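Local structure of pyridine synthase TbtD (Thermobispora bispora, 5WA4) at residues M22-F34 and S150-A162. The protein probably catalyses a formal [4+2] aza-cycloaddition that builds the central pyridine ring of the thiopeptide antibiotic thiomuracin, and binds the leader peptide of its substrate. Residues are numbered along the deposited sequence; the frame is centred on the assembly and turned at random.
Sequences MDDLILDGVRPAF and SVYHALERVRSGA
A helix-helix packing with reciprocal knobs-into-holes joins residues 22-34 to 150-162: Leu-27 enters a hole formed by Tyr-152, Leu-155, Glu-156 and Arg-159, while Tyr-152 lies among Ile-26, Leu-27, Arg-31 and Phe-34. The local axes approach to 10.3 Å at -121°. Over one face of the Tyr-152 ring stands Arg-31 CD, 3.5 Å from the ring centroid and almost on the ring normal, a CH-pi contact; Ile-26 CG2 meets the ring at its edge. With chi1 of 161° the Arg-31 chain sets out anti to its own N, runs over the ring, and bends at chi3, which carries the guanidinium on to Glu-156. There NH1 of Arg-31 gives OE1 of Glu-156 a weak hydrogen bond of 3.3 Å, part of a salt bridge to which NH2 also contributes.

In the fold, helix 22-35 packs on the antiparallel four-stranded sheet, and this contact joins that sheet-bearing part to the end of helix 135-159. Leu-27 CD1 sits centrally over one face of the Arg-159 guanidinium, 3.6 Å from its CZ, leaving the guanidinium edge for acids. NH1 of Arg-159 donates to Asp-24 OD1 at 3.0 Å and, straighter at 164°, to Asp-28 OD1; its NH2 binds Glu-156 OE2 weakly, linking both arginines into one network. The second oxygen of Asp-24 pairs with Arg-86. On the other flank, Leu-155 CD1 packs on Ile-26 CD1 at 3.4 Å, and the side chain of Asp-23, salt-bridged through OD1 to Arg-48, crosses that of Leu-155 at about a right angle.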
loop_
_atom_site.group_PDB
_atom_site.type_symbol
_atom_site.label_atom_id
_atom_site.label_comp_id
_atom_site.label_asym_id
_atom_site.label_seq_id
_atom_site.Cartn_x
_atom_site.Cartn_y
_atom_site.Cartn_z
ATOM N N MET E 22 34.170 -16.046 24.227
ATOM C CA MET E 22 33.424 -17.147 23.613
ATOM C C MET E 22 34.299 -17.981 22.673
ATOM O O MET E 22 34.254 -19.211 22.738
ATOM C CB MET E 22 32.203 -16.603 22.869
ATOM C CG MET E 22 31.216 -17.648 22.358
ATOM S SD MET E 22 30.426 -18.644 23.642
ATOM C CE MET E 22 29.321 -17.482 24.432
ATOM N N ASP E 23 35.105 -17.330 21.822
ATOM C CA ASP E 23 36.013 -18.064 20.904
ATOM C C ASP E 23 36.917 -19.044 21.673
ATOM O O ASP E 23 37.446 -19.995 21.094
ATOM C CB ASP E 23 36.896 -17.102 20.071
ATOM C CG ASP E 23 36.179 -16.531 18.831
ATOM O OD1 ASP E 23 34.937 -16.572 18.770
ATOM O OD2 ASP E 23 36.848 -15.995 17.919
ATOM N N ASP E 24 37.097 -18.806 22.977
ATOM C CA ASP E 24 37.995 -19.627 23.792
ATOM C C ASP E 24 37.267 -20.823 24.360
ATOM O O ASP E 24 37.821 -21.921 24.412
ATOM C CB ASP E 24 38.623 -18.814 24.938
ATOM C CG ASP E 24 39.898 -18.074 24.523
ATOM O OD1 ASP E 24 40.693 -18.608 23.702
ATOM O OD2 ASP E 24 40.086 -16.944 25.029
ATOM N N LEU E 25 36.033 -20.601 24.803
ATOM C CA LEU E 25 35.193 -21.693 25.282
ATOM C C LEU E 25 35.003 -22.725 24.184
ATOM O O LEU E 25 34.946 -23.927 24.446
ATOM C CB LEU E 25 33.837 -21.169 25.758
ATOM C CG LEU E 25 32.685 -22.172 25.914
ATOM C CD1 LEU E 25 32.964 -23.232 26.960
ATOM C CD2 LEU E 25 31.425 -21.431 26.267
ATOM N N ILE E 26 34.904 -22.238 22.951
ATOM C CA ILE E 26 34.755 -23.107 21.794
ATOM C C ILE E 26 35.969 -24.022 21.709
ATOM O O ILE E 26 35.832 -25.247 21.802
ATOM C CB ILE E 26 34.568 -22.281 20.475
ATOM C CG1 ILE E 26 33.121 -21.794 20.350
ATOM C CG2 ILE E 26 34.941 -23.088 19.235
ATOM C CD1 ILE E 26 32.919 -20.793 19.245
ATOM N N LEU E 27 37.153 -23.425 21.595
ATOM C CA LEU E 27 38.377 -24.166 21.314
ATOM C C LEU E 27 38.939 -24.973 22.488
ATOM O O LEU E 27 39.552 -26.012 22.273
ATOM C CB LEU E 27 39.448 -23.200 20.820
ATOM C CG LEU E 27 39.079 -22.414 19.569
ATOM C CD1 LEU E 27 40.199 -21.465 19.157
ATOM C CD2 LEU E 27 38.756 -23.387 18.466
ATOM N N ASP E 28 38.750 -24.492 23.716
ATOM C CA ASP E 28 39.451 -25.050 24.883
ATOM C C ASP E 28 38.547 -25.888 25.772
ATOM O O ASP E 28 39.019 -26.655 26.611
ATOM C CB ASP E 28 40.075 -23.934 25.736
ATOM C CG ASP E 28 41.161 -23.155 25.002
ATOM O OD1 ASP E 28 41.612 -23.609 23.924
ATOM O OD2 ASP E 28 41.573 -22.086 25.523
ATOM N N GLY E 29 37.242 -25.716 25.608
ATOM C CA GLY E 29 36.281 -26.485 26.371
ATOM C C GLY E 29 35.422 -27.373 25.491
ATOM O O GLY E 29 35.285 -28.565 25.759
ATOM N N VAL E 30 34.850 -26.815 24.429
ATOM C CA VAL E 30 33.847 -27.563 23.689
ATOM C C VAL E 30 34.481 -28.543 22.700
ATOM O O VAL E 30 34.116 -29.717 22.687
ATOM C CB VAL E 30 32.868 -26.623 22.958
ATOM C CG1 VAL E 30 31.988 -27.423 22.007
ATOM C CG2 VAL E 30 32.005 -25.874 23.969
ATOM N N ARG E 31 35.429 -28.079 21.891
ATOM C CA ARG E 31 36.067 -28.958 20.904
ATOM C C ARG E 31 36.690 -30.227 21.528
ATOM O O ARG E 31 36.412 -31.332 21.056
ATOM C CB ARG E 31 37.126 -28.200 20.084
ATOM C CG ARG E 31 38.118 -29.118 19.378
ATOM C CD ARG E 31 38.997 -28.399 18.354
ATOM N NE ARG E 31 39.948 -27.487 18.976
ATOM C CZ ARG E 31 40.981 -26.952 18.330
ATOM N NH1 ARG E 31 41.184 -27.274 17.048
ATOM N NH2 ARG E 31 41.812 -26.109 18.961
ATOM N N PRO E 32 37.521 -30.083 22.584
ATOM C CA PRO E 32 38.001 -31.302 23.254
ATOM C C PRO E 32 36.898 -32.286 23.680
ATOM O O PRO E 32 37.060 -33.485 23.470
ATOM C CB PRO E 32 38.721 -30.750 24.486
ATOM C CG PRO E 32 39.223 -29.429 24.049
ATOM C CD PRO E 32 38.160 -28.874 23.147
ATOM N N ALA E 33 35.810 -31.796 24.268
ATOM C CA ALA E 33 34.714 -32.668 24.679
ATOM C C ALA E 33 34.184 -33.450 23.477
ATOM O O ALA E 33 33.827 -34.623 23.595
ATOM C CB ALA E 33 33.601 -31.861 25.327
ATOM N N PHE E 34 34.166 -32.790 22.319
ATOM C CA PHE E 34 33.661 -33.377 21.081
ATOM C C PHE E 34 34.574 -34.482 20.577
ATOM O O PHE E 34 34.096 -35.505 20.083
ATOM C CB PHE E 34 33.503 -32.314 19.983
ATOM C CG PHE E 34 32.183 -31.581 20.011
ATOM C CD1 PHE E 34 31.428 -31.504 21.177
ATOM C CD2 PHE E 34 31.706 -30.960 18.865
ATOM C CE1 PHE E 34 30.212 -30.822 21.197
ATOM C CE2 PHE E 34 30.500 -30.278 18.874
ATOM C CZ PHE E 34 29.745 -30.208 20.042
ATOM N N SER E 150 35.697 -26.306 10.066
ATOM C CA SER E 150 35.941 -25.029 9.409
ATOM C C SER E 150 35.809 -23.893 10.421
ATOM O O SER E 150 36.342 -22.786 10.218
ATOM C CB SER E 150 34.985 -24.813 8.231
ATOM O OG SER E 150 35.528 -25.351 7.046
ATOM N N VAL E 151 35.094 -24.175 11.508
ATOM C CA VAL E 151 34.962 -23.212 12.577
ATOM C C VAL E 151 36.295 -23.088 13.311
ATOM O O VAL E 151 36.881 -21.998 13.340
ATOM C CB VAL E 151 33.855 -23.592 13.540
ATOM C CG1 VAL E 151 33.814 -22.634 14.698
ATOM C CG2 VAL E 151 32.534 -23.557 12.814
ATOM N N TYR E 152 36.772 -24.202 13.873
ATOM C CA TYR E 152 38.038 -24.254 14.608
ATOM C C TYR E 152 39.201 -23.596 13.859
ATOM O O TYR E 152 39.888 -22.708 14.388
ATOM C CB TYR E 152 38.400 -25.692 14.920
ATOM C CG TYR E 152 37.351 -26.435 15.698
ATOM C CD1 TYR E 152 36.702 -25.836 16.761
ATOM C CD2 TYR E 152 37.007 -27.749 15.372
ATOM C CE1 TYR E 152 35.735 -26.518 17.485
ATOM C CE2 TYR E 152 36.043 -28.443 16.099
ATOM C CZ TYR E 152 35.412 -27.817 17.149
ATOM O OH TYR E 152 34.461 -28.472 17.883
ATOM N N HIS E 153 39.399 -24.037 12.621
ATOM C CA HIS E 153 40.397 -23.462 11.724
ATOM C C HIS E 153 40.280 -21.942 11.678
ATOM O O HIS E 153 41.274 -21.237 11.839
ATOM C CB HIS E 153 40.241 -24.054 10.324
ATOM C CG HIS E 153 41.364 -23.728 9.389
ATOM N ND1 HIS E 153 41.374 -22.593 8.603
ATOM C CD2 HIS E 153 42.493 -24.408 9.079
ATOM C CE1 HIS E 153 42.465 -22.585 7.858
ATOM N NE2 HIS E 153 43.163 -23.674 8.129
ATOM N N ALA E 154 39.063 -21.439 11.487
ATOM C CA ALA E 154 38.832 -20.001 11.440
ATOM C C ALA E 154 39.100 -19.331 12.796
ATOM O O ALA E 154 39.685 -18.243 12.854
ATOM C CB ALA E 154 37.421 -19.716 10.985
ATOM N N LEU E 155 38.678 -19.973 13.880
ATOM C CA LEU E 155 38.842 -19.371 15.193
ATOM C C LEU E 155 40.309 -19.405 15.585
ATOM O O LEU E 155 40.806 -18.446 16.158
ATOM C CB LEU E 155 37.984 -20.074 16.255
ATOM C CG LEU E 155 36.474 -19.877 16.025
ATOM C CD1 LEU E 155 35.646 -20.042 17.292
ATOM C CD2 LEU E 155 36.176 -18.529 15.376
ATOM N N GLU E 156 41.008 -20.496 15.275
ATOM C CA GLU E 156 42.405 -20.602 15.697
ATOM C C GLU E 156 43.228 -19.571 14.934
ATOM O O GLU E 156 44.188 -19.004 15.463
ATOM C CB GLU E 156 42.954 -22.026 15.510
ATOM C CG GLU E 156 42.384 -23.042 16.523
ATOM C CD GLU E 156 43.413 -24.050 17.051
ATOM O OE1 GLU E 156 43.601 -25.109 16.398
ATOM O OE2 GLU E 156 44.012 -23.798 18.128
ATOM N N ARG E 157 42.827 -19.283 13.708
ATOM C CA ARG E 157 43.435 -18.180 12.987
ATOM C C ARG E 157 43.049 -16.830 13.607
ATOM O O ARG E 157 43.761 -15.842 13.475
ATOM C CB ARG E 157 43.032 -18.229 11.518
ATOM C CG ARG E 157 43.926 -19.114 10.690
ATOM C CD ARG E 157 43.530 -19.062 9.256
ATOM N NE ARG E 157 43.471 -17.689 8.763
ATOM C CZ ARG E 157 44.526 -17.000 8.351
ATOM N NH1 ARG E 157 45.726 -17.557 8.385
ATOM N NH2 ARG E 157 44.378 -15.763 7.900
ATOM N N VAL E 158 41.920 -16.789 14.297
ATOM C CA VAL E 158 41.475 -15.547 14.909
ATOM C C VAL E 158 42.262 -15.290 16.201
ATOM O O VAL E 158 42.683 -14.157 16.479
ATOM C CB VAL E 158 39.946 -15.589 15.152
ATOM C CG1 VAL E 158 39.541 -14.915 16.478
ATOM C CG2 VAL E 158 39.197 -15.017 13.920
ATOM N N ARG E 159 42.495 -16.357 16.955
ATOM C CA ARG E 159 43.182 -16.301 18.237
ATOM C C ARG E 159 44.630 -15.768 18.091
ATOM O O ARG E 159 45.252 -15.309 19.058
ATOM C CB ARG E 159 43.170 -17.694 18.864
ATOM C CG ARG E 159 43.753 -17.744 20.223
ATOM C CD ARG E 159 43.007 -18.722 21.089
ATOM N NE ARG E 159 43.271 -20.103 20.715
ATOM C CZ ARG E 159 42.926 -21.139 21.476
ATOM N NH1 ARG E 159 42.316 -20.928 22.647
ATOM N NH2 ARG E 159 43.196 -22.383 21.072
ATOM N N SER E 160 45.147 -15.815 16.868
ATOM C CA SER E 160 46.493 -15.357 16.592
ATOM C C SER E 160 46.495 -14.049 15.786
ATOM O O SER E 160 47.508 -13.666 15.207
ATOM C CB SER E 160 47.282 -16.452 15.844
ATOM O OG SER E 160 47.025 -16.455 14.437
ATOM N N GLY E 161 45.359 -13.365 15.727
ATOM C CA GLY E 161 45.347 -12.023 15.170
ATOM C C GLY E 161 44.995 -11.873 13.702
ATOM O O GLY E 161 45.074 -10.768 13.143
ATOM N N ALA E 162 44.587 -12.973 13.072
ATOM C CA ALA E 162 44.035 -12.873 11.724
ATOM C C ALA E 162 42.705 -12.173 11.808
ATOM O O ALA E 162 41.958 -12.350 12.760
ATOM C CB ALA E 162 43.880 -14.222 11.076
#